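Local structure of gamma-glutamyltranspeptidase (Streptomyces lincolnensis, 6J3A) at residues Pro6-Thr11 and Gly612-Arg617; Thr101-Ala106 and Arg231-Thr236; Val226-Arg231 and Ser445-Pro450; Leu527-Ala532 and Ile600-Ala605. The protein is a gamma-glutamyltranspeptidase homologue of the NTN clan, related to LmbA, and probably breaks or transfers gamma-glutamyl or similar amide linkages. All coordinates share one frame; numbering follows the deposited sequence.

All four contacts are largely buried. They form two clusters about 40 Å apart between centres, in distant parts of the molecule. Interactions 1 and 4 touch each other, with centres about 8 Å apart. Both involve the strands of the NTN core, where 8-10 pairs with 601-605. Interaction 1 joins strand 8-10 to strand 613-616, and interaction 4 joins helix 529-534 to strand 601-605. Interactions 2 and 3 also have centres about 8 Å apart, and they share R231. Interaction 2 packs a turn on strand 233-234; interaction 3 packs the end of helix 220-229 on 445-450. Each has partly exposed residues at its margin. Interaction 4 has two backbone bonds to one glutamine. Interaction 1 is mainly leucine packing, interaction 2 uses a water, and interaction 3 is mostly apolar.

Interaction 1. Residues Pro6-Thr11 and Gly612-Arg617; sequences PTLQGT and GYAVGR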
loop_
_atom_site.group_PDB
_atom_site.type_symbol
_atom_site.label_atom_id
_atom_site.label_comp_id
_atom_site.label_asym_id
_atom_site.label_seq_id
_atom_site.Cartn_x
_atom_site.Cartn_y
_atom_site.Cartn_z
ATOM N N PRO A 6 -1.992 -3.349 -5.738
ATOM C CA PRO A 6 -2.020 -2.992 -7.146
ATOM C C PRO A 6 -0.644 -2.534 -7.558
ATOM O O PRO A 6 0.164 -2.156 -6.705
ATOM C CB PRO A 6 -3.024 -1.843 -7.211
ATOM C CG PRO A 6 -3.160 -1.333 -5.816
ATOM C CD PRO A 6 -2.668 -2.373 -4.868
ATOM N N THR A 7 -0.361 -2.604 -8.850
ATOM C CA THR A 7 0.708 -1.805 -9.404
ATOM C C THR A 7 0.100 -0.412 -9.481
ATOM O O THR A 7 -0.701 -0.131 -10.363
ATOM C CB THR A 7 1.164 -2.288 -10.786
ATOM O OG1 THR A 7 1.543 -3.664 -10.714
ATOM C CG2 THR A 7 2.347 -1.480 -11.244
ATOM N N LEU A 8 0.444 0.437 -8.515
ATOM C CA LEU A 8 -0.103 1.802 -8.458
ATOM C C LEU A 8 0.200 2.549 -9.750
ATOM O O LEU A 8 1.246 2.346 -10.338
ATOM C CB LEU A 8 0.473 2.599 -7.283
ATOM C CG LEU A 8 0.434 2.016 -5.865
ATOM C CD1 LEU A 8 0.890 3.075 -4.871
ATOM C CD2 LEU A 8 -0.941 1.493 -5.507
ATOM N N GLN A 9 -0.735 3.386 -10.185
ATOM C CA GLN A 9 -0.602 4.211 -11.388
ATOM C C GLN A 9 -1.006 5.640 -11.075
ATOM O O GLN A 9 -1.997 5.860 -10.386
ATOM C CB GLN A 9 -1.503 3.669 -12.478
ATOM C CG GLN A 9 -0.941 2.443 -13.162
ATOM C CD GLN A 9 -1.900 1.860 -14.169
ATOM O OE1 GLN A 9 -3.079 1.665 -13.877
ATOM N NE2 GLN A 9 -1.400 1.564 -15.354
ATOM N N GLY A 10 -0.270 6.609 -11.606
ATOM C CA GLY A 10 -0.493 8.015 -11.246
ATOM C C GLY A 10 0.265 8.991 -12.110
ATOM O O GLY A 10 0.862 8.599 -13.107
ATOM N N THR A 11 0.209 10.266 -11.731
ATOM C CA THR A 11 0.803 11.369 -12.508
ATOM C C THR A 11 1.517 12.450 -11.691
ATOM O O THR A 11 1.875 13.500 -12.233
ATOM C CB THR A 11 -0.293 12.091 -13.319
ATOM O OG1 THR A 11 -1.322 12.542 -12.431
ATOM C CG2 THR A 11 -0.897 11.166 -14.339
ATOM N N GLY A 612 7.647 -3.815 3.310
ATOM C CA GLY A 612 7.824 -3.136 2.036
ATOM C C GLY A 612 6.503 -2.559 1.558
ATOM O O GLY A 612 5.432 -3.163 1.751
ATOM N N TYR A 613 6.560 -1.375 0.954
ATOM C CA TYR A 613 5.336 -0.670 0.592
ATOM C C TYR A 613 5.602 0.412 -0.446
ATOM O O TYR A 613 6.602 1.143 -0.347
ATOM C CB TYR A 613 4.669 -0.070 1.848
ATOM C CG TYR A 613 3.148 -0.030 1.786
ATOM C CD1 TYR A 613 2.390 -1.217 1.690
ATOM C CD2 TYR A 613 2.462 1.189 1.845
ATOM C CE1 TYR A 613 0.989 -1.182 1.642
ATOM C CE2 TYR A 613 1.067 1.240 1.800
ATOM C CZ TYR A 613 0.326 0.063 1.699
ATOM O OH TYR A 613 -1.055 0.139 1.649
ATOM N N ALA A 614 4.707 0.481 -1.437
ATOM C CA ALA A 614 4.704 1.544 -2.436
ATOM C C ALA A 614 3.621 2.588 -2.133
ATOM O O ALA A 614 2.544 2.248 -1.625
ATOM C CB ALA A 614 4.501 0.964 -3.828
ATOM N N VAL A 615 3.917 3.853 -2.426
ATOM C CA VAL A 615 2.908 4.921 -2.358
ATOM C C VAL A 615 3.064 5.882 -3.528
ATOM O O VAL A 615 4.179 6.134 -3.988
ATOM C CB VAL A 615 2.930 5.720 -1.018
ATOM C CG1 VAL A 615 2.856 4.775 0.168
ATOM C CG2 VAL A 615 4.156 6.619 -0.881
ATOM N N GLY A 616 1.945 6.418 -3.996
ATOM C CA GLY A 616 1.969 7.510 -4.960
ATOM C C GLY A 616 0.616 7.813 -5.550
ATOM O O GLY A 616 -0.396 7.226 -5.145
ATOM N N ARG A 617 0.605 8.739 -6.511
ATOM C CA ARG A 617 -0.648 9.233 -7.098
ATOM C C ARG A 617 -0.440 10.058 -8.368
ATOM O O ARG A 617 0.691 10.280 -8.796
ATOM C CB ARG A 617 -1.433 10.063 -6.067
ATOM C CG ARG A 617 -0.745 11.346 -5.647
ATOM C CD ARG A 617 -1.659 12.217 -4.811
ATOM N NE ARG A 617 -1.037 13.516 -4.541
ATOM C CZ ARG A 617 -1.129 14.602 -5.316
ATOM N NH1 ARG A 617 -1.855 14.603 -6.435
ATOM N NH2 ARG A 617 -0.500 15.721 -4.959
#
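L8 has CG anti to its own carbonyl carbon (chi1 -52°) and CD1 anti to CA. This sends CD1 onto the backbone of 612-617. CD1 lies 3.6 Å from G616 N and 3.7 Å from V615 CA. The nearest side-chain atom is A614 CB, 4.3 Å from L8 CD1. The leucine therefore packs mainly on main chain. Strands 8-10 and 613-616 run almost parallel, with axes 19° apart and 7.6 Å distant at closest approach. Each pairs with a different strand, G10 with L601 and V615 with V15. They exchange no regular sheet bonds, consistent with their lying in the two facing layers of the NTN fold. Their C-terminal ends converge. G10 CA comes to 3.5 Å from R617 C. There is no room for a CB at G10, which would clash with R617 C. A weak hydrogen bond runs from T11 N to R617 O at 3.0 Å, with an N-H...O angle of 124°. R617 is the last residue, and its side chain starts away from 6-11. Its NE forms a salt bridge with E31, its guanidinium has a cation-pi contact with F12, and NH1 bonds Y137 OH of the second subunit. W20 of that subunit packs on L8.

Interaction 2. Residues Thr101-Ala106 and Arg231-Thr236; sequences TGPLAA and RPTMDT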
loop_
_atom_site.group_PDB
_atom_site.type_symbol
_atom_site.label_atom_id
_atom_site.label_comp_id
_atom_site.label_asym_id
_atom_site.label_seq_id
_atom_site.Cartn_x
_atom_site.Cartn_y
_atom_site.Cartn_z
ATOM N N THR A 101 32.104 -8.775 12.773
ATOM C CA THR A 101 31.757 -7.681 13.672
ATOM C C THR A 101 32.963 -6.840 14.062
ATOM O O THR A 101 34.097 -7.161 13.731
ATOM C CB THR A 101 31.128 -8.256 14.934
ATOM O OG1 THR A 101 32.054 -9.157 15.547
ATOM C CG2 THR A 101 29.835 -9.017 14.587
ATOM N N GLY A 102 32.709 -5.747 14.759
ATOM C CA GLY A 102 33.784 -4.979 15.363
ATOM C C GLY A 102 34.373 -3.957 14.411
ATOM O O GLY A 102 34.015 -3.943 13.240
ATOM N N PRO A 103 35.280 -3.093 14.918
ATOM C CA PRO A 103 35.819 -1.959 14.175
ATOM C C PRO A 103 36.856 -2.318 13.107
ATOM O O PRO A 103 37.157 -1.464 12.274
ATOM C CB PRO A 103 36.432 -1.080 15.269
ATOM C CG PRO A 103 36.830 -2.034 16.326
ATOM C CD PRO A 103 35.852 -3.167 16.273
ATOM N N LEU A 104 37.386 -3.546 13.116
ATOM C CA LEU A 104 38.247 -4.018 12.009
ATOM C C LEU A 104 37.472 -4.226 10.699
ATOM O O LEU A 104 38.057 -4.157 9.626
ATOM C CB LEU A 104 38.989 -5.321 12.356
ATOM C CG LEU A 104 40.148 -5.270 13.354
ATOM C CD1 LEU A 104 40.544 -6.693 13.717
ATOM C CD2 LEU A 104 41.337 -4.513 12.787
ATOM N N ALA A 105 36.174 -4.497 10.796
ATOM C CA ALA A 105 35.314 -4.691 9.621
ATOM C C ALA A 105 34.777 -3.380 9.025
ATOM O O ALA A 105 34.300 -3.364 7.887
ATOM C CB ALA A 105 34.167 -5.634 9.963
ATOM N N ALA A 106 34.854 -2.289 9.782
ATOM C CA ALA A 106 34.363 -0.973 9.319
ATOM C C ALA A 106 35.162 -0.397 8.153
ATOM O O ALA A 106 36.371 -0.176 8.276
ATOM C CB ALA A 106 34.367 0.030 10.467
ATOM N N ARG A 231 38.779 2.100 20.338
ATOM C CA ARG A 231 38.472 1.410 21.602
ATOM C C ARG A 231 38.423 -0.114 21.395
ATOM O O ARG A 231 37.673 -0.577 20.543
ATOM C CB ARG A 231 37.135 1.906 22.185
ATOM C CG ARG A 231 37.246 3.221 22.956
ATOM C CD ARG A 231 36.049 3.475 23.868
ATOM N NE ARG A 231 34.972 4.154 23.150
ATOM C CZ ARG A 231 34.602 5.436 23.287
ATOM N NH1 ARG A 231 35.205 6.256 24.154
ATOM N NH2 ARG A 231 33.595 5.913 22.543
ATOM N N PRO A 232 39.229 -0.894 22.163
ATOM C CA PRO A 232 39.195 -2.364 22.077
ATOM C C PRO A 232 37.784 -2.926 22.200
ATOM O O PRO A 232 37.099 -2.694 23.193
ATOM C CB PRO A 232 40.082 -2.810 23.244
ATOM C CG PRO A 232 41.075 -1.708 23.379
ATOM C CD PRO A 232 40.361 -0.436 22.998
ATOM N N THR A 233 37.362 -3.636 21.163
ATOM C CA THR A 233 35.992 -4.091 21.037
ATOM C C THR A 233 35.987 -5.573 20.705
ATOM O O THR A 233 36.681 -6.015 19.796
ATOM C CB THR A 233 35.285 -3.316 19.916
ATOM O OG1 THR A 233 35.413 -1.911 20.155
ATOM C CG2 THR A 233 33.815 -3.669 19.826
ATOM N N MET A 234 35.193 -6.332 21.445
ATOM C CA MET A 234 35.003 -7.743 21.164
ATOM C C MET A 234 34.410 -7.900 19.768
ATOM O O MET A 234 33.597 -7.076 19.331
ATOM C CB MET A 234 34.052 -8.337 22.191
ATOM C CG MET A 234 33.662 -9.797 21.987
ATOM S SD MET A 234 35.074 -10.886 22.154
ATOM C CE MET A 234 35.324 -10.876 23.930
ATOM N N ASP A 235 34.822 -8.957 19.074
ATOM C CA ASP A 235 34.243 -9.286 17.777
ATOM C C ASP A 235 34.042 -10.795 17.615
ATOM O O ASP A 235 34.147 -11.532 18.591
ATOM C CB ASP A 235 35.091 -8.672 16.665
ATOM C CG ASP A 235 36.480 -9.262 16.576
ATOM O OD1 ASP A 235 36.689 -10.454 16.885
ATOM O OD2 ASP A 235 37.370 -8.512 16.153
ATOM N N THR A 236 33.743 -11.246 16.394
ATOM C CA THR A 236 33.515 -12.674 16.105
ATOM C C THR A 236 34.715 -13.609 16.375
ATOM O O THR A 236 34.516 -14.808 16.583
ATOM C CB THR A 236 33.071 -12.893 14.639
ATOM O OG1 THR A 236 33.990 -12.249 13.749
ATOM C CG2 THR A 236 31.666 -12.347 14.396
HETATM O O HOH W 1 36.680 -6.041 14.490
#
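The D235 carboxylate turns OD2 toward L104 of 101-106, with L104 CD1 at van der Waals range, 4.4 Å from D235 OD2. D235 OD2 accepts from a water at 3.1 Å. The same water donates to T101 O and accepts from L104 N, so it links the residue before the turn and the third residue of the turn to the aspartate. D235 OD1 bonds S237 OG. The puckered ring of P103 packs on T233, with P103 CD 3.7 Å from T233 CB. T233 OG1 is held by its own segment, donating to R231 O at 2.7 Å from 34° out of the carbonyl plane. T101 OG1 sits between its backbone N and carbonyl carbon (chi1 58°), and T236 N gives it a weak hydrogen bond of 2.8 Å. The same oxygen is 3.3 Å from D235 CB. Beside it, the CG2 methyls of T101 and T236 lie 3.8 Å apart. G102 starts a type I turn to A105. It has positive phi (87°), and a CB here would clash with D235 CB and with the preceding carbonyl O. The turn belongs to the loop that follows helix 87-92 and precedes helix 111-122 in the chain. Strand 233-234, which it packs on, pairs with strand 240-241, whose H241 touches both L104 and D235.

Interaction 3. Residues Val226-Arg231 and Ser445-Pro450; sequences VRQARR and SNPVVP
Q228 packs on V449 where the C-terminal end of helix 220-229 meets the short, weakly bonded strand about 448-449, which pairs antiparallel with 454-455. The apolar contacts come first. Q228 CG lies 3.6 Å from V449 CA and equally close to V449 CG2, while Q228 CB is 3.8 Å from that methyl. The two side chains run antiparallel alongside each other. V449 has CG1 anti to its backbone N (chi1 -177°), which leaves CG2 beside that N, facing Q228. The glutamine chain bends at chi2, and its end lies between the rings of P447 and P450. The neighbouring A224 and L225 of the helix also touch V449. No hydrogen bond joins the two segments. Nearby polar bonds are V448 N to S166 OG, V448 O to T165 OG1, and a salt bridge from R227 NH1 to E451. Within the first segment, R230 N bonds V226 O at 3.0 Å, the last full helical turn. The guanidinium of R231 has R227 O over one face, off-centre, and Q228 CD at its edge. R231 and P450 meet tip to tip, with R231 NH2 3.5 Å from P450 CD.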
loop_
_atom_site.group_PDB
_atom_site.type_symbol
_atom_site.label_atom_id
_atom_site.label_comp_id
_atom_site.label_asym_id
_atom_site.label_seq_id
_atom_site.Cartn_x
_atom_site.Cartn_y
_atom_site.Cartn_z
ATOM N N VAL A 226 36.054 7.960 15.184
ATOM C CA VAL A 226 37.460 7.572 15.353
ATOM C C VAL A 226 37.685 7.089 16.787
ATOM O O VAL A 226 38.202 5.993 17.007
ATOM C CB VAL A 226 38.422 8.734 15.011
ATOM C CG1 VAL A 226 39.877 8.354 15.266
ATOM C CG2 VAL A 226 38.284 9.124 13.547
ATOM N N ARG A 227 37.268 7.907 17.746
ATOM C CA ARG A 227 37.340 7.551 19.166
ATOM C C ARG A 227 36.761 6.150 19.450
ATOM O O ARG A 227 37.356 5.382 20.188
ATOM C CB ARG A 227 36.655 8.628 20.018
ATOM C CG ARG A 227 36.957 8.566 21.512
ATOM C CD ARG A 227 36.199 9.633 22.304
ATOM N NE ARG A 227 36.462 10.998 21.812
ATOM C CZ ARG A 227 35.554 11.881 21.366
ATOM N NH1 ARG A 227 34.246 11.616 21.339
ATOM N NH2 ARG A 227 35.964 13.075 20.943
ATOM N N GLN A 228 35.633 5.813 18.834
ATOM C CA GLN A 228 35.013 4.483 19.008
ATOM C C GLN A 228 35.814 3.383 18.330
ATOM O O GLN A 228 35.875 2.257 18.823
ATOM C CB GLN A 228 33.609 4.441 18.394
ATOM C CG GLN A 228 32.475 3.888 19.248
ATOM C CD GLN A 228 32.811 2.808 20.249
ATOM O OE1 GLN A 228 33.178 1.694 19.896
ATOM N NE2 GLN A 228 32.589 3.113 21.505
ATOM N N ALA A 229 36.353 3.698 17.156
ATOM C CA ALA A 229 37.075 2.723 16.349
ATOM C C ALA A 229 38.326 2.256 17.067
ATOM O O ALA A 229 38.650 1.071 17.042
ATOM C CB ALA A 229 37.440 3.324 15.008
ATOM N N ARG A 230 38.994 3.195 17.731
ATOM C CA ARG A 230 40.213 2.930 18.492
ATOM C C ARG A 230 40.025 2.313 19.906
ATOM O O ARG A 230 41.013 2.036 20.584
ATOM C CB ARG A 230 41.023 4.225 18.573
ATOM C CG ARG A 230 41.581 4.663 17.224
ATOM C CD ARG A 230 42.666 5.731 17.347
ATOM N NE ARG A 230 43.897 5.227 17.987
ATOM C CZ ARG A 230 44.275 5.424 19.262
ATOM N NH1 ARG A 230 45.421 4.893 19.691
ATOM N NH2 ARG A 230 43.541 6.137 20.122
ATOM N N ARG A 231 38.779 2.100 20.338
ATOM C CA ARG A 231 38.472 1.410 21.602
ATOM C C ARG A 231 38.423 -0.114 21.395
ATOM O O ARG A 231 37.673 -0.577 20.543
ATOM C CB ARG A 231 37.135 1.906 22.185
ATOM C CG ARG A 231 37.246 3.221 22.956
ATOM C CD ARG A 231 36.049 3.475 23.868
ATOM N NE ARG A 231 34.972 4.154 23.150
ATOM C CZ ARG A 231 34.602 5.436 23.287
ATOM N NH1 ARG A 231 35.205 6.256 24.154
ATOM N NH2 ARG A 231 33.595 5.913 22.543
ATOM N N SER A 445 26.146 -5.588 14.948
ATOM C CA SER A 445 27.523 -5.886 14.509
ATOM C C SER A 445 28.621 -4.869 14.888
ATOM O O SER A 445 29.792 -5.117 14.616
ATOM C CB SER A 445 27.520 -6.139 13.000
ATOM O OG SER A 445 26.677 -7.243 12.672
ATOM N N ASN A 446 28.257 -3.755 15.523
ATOM C CA ASN A 446 29.233 -2.901 16.206
ATOM C C ASN A 446 28.595 -2.221 17.407
ATOM O O ASN A 446 27.394 -1.944 17.412
ATOM C CB ASN A 446 29.828 -1.841 15.266
ATOM C CG ASN A 446 31.182 -2.243 14.697
ATOM O OD1 ASN A 446 32.143 -2.461 15.431
ATOM N ND2 ASN A 446 31.269 -2.312 13.376
ATOM N N PRO A 447 29.404 -1.930 18.431
ATOM C CA PRO A 447 28.864 -1.145 19.527
ATOM C C PRO A 447 28.475 0.259 19.050
ATOM O O PRO A 447 29.151 0.836 18.196
ATOM C CB PRO A 447 30.046 -1.059 20.500
ATOM C CG PRO A 447 31.247 -1.104 19.611
ATOM C CD PRO A 447 30.866 -2.092 18.542
ATOM N N VAL A 448 27.395 0.782 19.605
ATOM C CA VAL A 448 26.996 2.155 19.365
ATOM C C VAL A 448 28.103 3.136 19.744
ATOM O O VAL A 448 28.695 3.048 20.815
ATOM C CB VAL A 448 25.707 2.499 20.147
ATOM C CG1 VAL A 448 25.447 4.009 20.196
ATOM C CG2 VAL A 448 24.520 1.789 19.510
ATOM N N VAL A 449 28.360 4.073 18.846
ATOM C CA VAL A 449 29.179 5.240 19.148
ATOM C C VAL A 449 28.370 6.117 20.115
ATOM O O VAL A 449 27.419 6.785 19.695
ATOM C CB VAL A 449 29.544 6.035 17.875
ATOM C CG1 VAL A 449 30.469 7.203 18.218
ATOM C CG2 VAL A 449 30.177 5.135 16.807
ATOM N N PRO A 450 28.748 6.118 21.413
ATOM C CA PRO A 450 27.826 6.597 22.454
ATOM C C PRO A 450 27.314 8.027 22.239
ATOM O O PRO A 450 26.117 8.267 22.434
ATOM C CB PRO A 450 28.630 6.460 23.761
ATOM C CG PRO A 450 30.053 6.343 23.361
ATOM C CD PRO A 450 30.100 5.852 21.941
#

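Interaction 4. Residues Leu527-Ala532 and Ile600-Ala605; sequences LDLQGA and ILSAAA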
loop_
_atom_site.group_PDB
_atom_site.type_symbol
_atom_site.label_atom_id
_atom_site.label_comp_id
_atom_site.label_asym_id
_atom_site.label_seq_id
_atom_site.Cartn_x
_atom_site.Cartn_y
_atom_site.Cartn_z
ATOM N N LEU A 527 3.447 -1.928 -17.238
ATOM C CA LEU A 527 4.311 -3.036 -16.828
ATOM C C LEU A 527 3.751 -3.730 -15.597
ATOM O O LEU A 527 3.319 -3.063 -14.658
ATOM C CB LEU A 527 5.727 -2.540 -16.506
ATOM C CG LEU A 527 6.498 -1.943 -17.681
ATOM C CD1 LEU A 527 7.761 -1.233 -17.224
ATOM C CD2 LEU A 527 6.839 -3.023 -18.688
ATOM N N ASP A 528 3.776 -5.062 -15.603
ATOM C CA ASP A 528 3.229 -5.871 -14.518
ATOM C C ASP A 528 4.248 -5.944 -13.355
ATOM O O ASP A 528 4.779 -7.019 -13.022
ATOM C CB ASP A 528 2.868 -7.259 -15.052
ATOM C CG ASP A 528 2.157 -8.131 -14.025
ATOM O OD1 ASP A 528 1.608 -7.587 -13.039
ATOM O OD2 ASP A 528 2.149 -9.373 -14.207
ATOM N N LEU A 529 4.499 -4.788 -12.740
ATOM C CA LEU A 529 5.483 -4.663 -11.675
ATOM C C LEU A 529 5.142 -5.571 -10.495
ATOM O O LEU A 529 5.953 -6.417 -10.117
ATOM C CB LEU A 529 5.584 -3.210 -11.178
ATOM C CG LEU A 529 5.989 -2.107 -12.170
ATOM C CD1 LEU A 529 6.094 -0.755 -11.465
ATOM C CD2 LEU A 529 7.307 -2.426 -12.878
ATOM N N GLN A 530 3.945 -5.405 -9.932
ATOM C CA GLN A 530 3.564 -6.161 -8.732
ATOM C C GLN A 530 3.388 -7.666 -8.988
ATOM O O GLN A 530 3.715 -8.476 -8.126
ATOM C CB GLN A 530 2.308 -5.577 -8.075
ATOM C CG GLN A 530 1.961 -6.181 -6.717
ATOM C CD GLN A 530 2.949 -5.828 -5.623
ATOM O OE1 GLN A 530 3.247 -4.650 -5.397
ATOM N NE2 GLN A 530 3.442 -6.846 -4.913
ATOM N N GLY A 531 2.882 -8.035 -10.159
ATOM C CA GLY A 531 2.765 -9.443 -10.527
ATOM C C GLY A 531 4.133 -10.097 -10.627
ATOM O O GLY A 531 4.292 -11.283 -10.303
ATOM N N ALA A 532 5.119 -9.317 -11.078
ATOM C CA ALA A 532 6.509 -9.773 -11.138
ATOM C C ALA A 532 7.093 -9.939 -9.734
ATOM O O ALA A 532 7.755 -10.929 -9.453
ATOM C CB ALA A 532 7.357 -8.818 -11.962
ATOM N N ILE A 600 2.818 8.400 -17.546
ATOM C CA ILE A 600 2.174 7.821 -16.369
ATOM C C ILE A 600 3.226 7.128 -15.517
ATOM O O ILE A 600 4.016 6.336 -16.019
ATOM C CB ILE A 600 1.059 6.811 -16.763
ATOM C CG1 ILE A 600 -0.169 7.572 -17.268
ATOM C CG2 ILE A 600 0.651 5.904 -15.595
ATOM C CD1 ILE A 600 -1.170 6.728 -18.031
ATOM N N LEU A 601 3.187 7.414 -14.219
ATOM C CA LEU A 601 4.107 6.862 -13.225
ATOM C C LEU A 601 3.467 5.664 -12.555
ATOM O O LEU A 601 2.265 5.683 -12.280
ATOM C CB LEU A 601 4.396 7.927 -12.176
ATOM C CG LEU A 601 4.797 9.287 -12.735
ATOM C CD1 LEU A 601 5.080 10.272 -11.623
ATOM C CD2 LEU A 601 6.015 9.148 -13.626
ATOM N N SER A 602 4.255 4.630 -12.279
ATOM C CA SER A 602 3.739 3.468 -11.555
ATOM C C SER A 602 4.679 3.011 -10.433
ATOM O O SER A 602 5.787 3.534 -10.291
ATOM C CB SER A 602 3.360 2.333 -12.525
ATOM O OG SER A 602 4.421 2.008 -13.387
ATOM N N ALA A 603 4.205 2.081 -9.606
ATOM C CA ALA A 603 4.977 1.564 -8.473
ATOM C C ALA A 603 4.406 0.271 -7.963
ATOM O O ALA A 603 3.197 0.063 -7.991
ATOM C CB ALA A 603 5.013 2.564 -7.341
ATOM N N ALA A 604 5.297 -0.591 -7.497
ATOM C CA ALA A 604 4.932 -1.823 -6.823
ATOM C C ALA A 604 5.893 -2.038 -5.651
ATOM O O ALA A 604 6.895 -1.330 -5.519
ATOM C CB ALA A 604 4.963 -2.999 -7.783
ATOM N N ALA A 605 5.555 -2.991 -4.790
ATOM C CA ALA A 605 6.400 -3.326 -3.649
ATOM C C ALA A 605 6.123 -4.723 -3.118
ATOM O O ALA A 605 5.010 -5.235 -3.205
ATOM C CB ALA A 605 6.243 -2.301 -2.536
#
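Q530 grips A605 by both of its backbone polar atoms. A605 N donates to Q530 OE1 at 2.9 Å, and the bond is nearly straight at 170°. Q530 NE2 donates to A605 O at 2.8 Å. That oxygen lies in the plane of the Q530 amide, while NE2 stands above the plane of the A605 carbonyl. The result joins the start of helix 529-534 to the end of strand 601-605, a strand of the NTN core. Along the same edge of this strand, A603 N probably bonds L8 O of strand 8-10. Two residues further along that edge, the Q530 amide bonds the A605 backbone. Q530 CG, anti to the backbone N (chi1 -172°), starts beside the carbonyl carbon, and the bend at chi2 turns CD back toward A605. Two further bonds steady the residue. NE2 also bonds D534 OD1, and the backbone N bonds T7 OG1. D528 is the N-cap of the helix. Its OD1 takes a weak bond from G531 N at 3.2 Å, and its OD2 forms a salt bridge with R520. Outside the polar pair, packing centres on A604. Its CB lies 3.5 Å from L529 CB and 3.4 Å from Q530 N, so the helix start sits directly on this methyl. L529 reaches back along the strand and also touches A593 of strand 590-594. Its CD1 is 3.9 Å from A603 N and 3.8 Å from S602 OG.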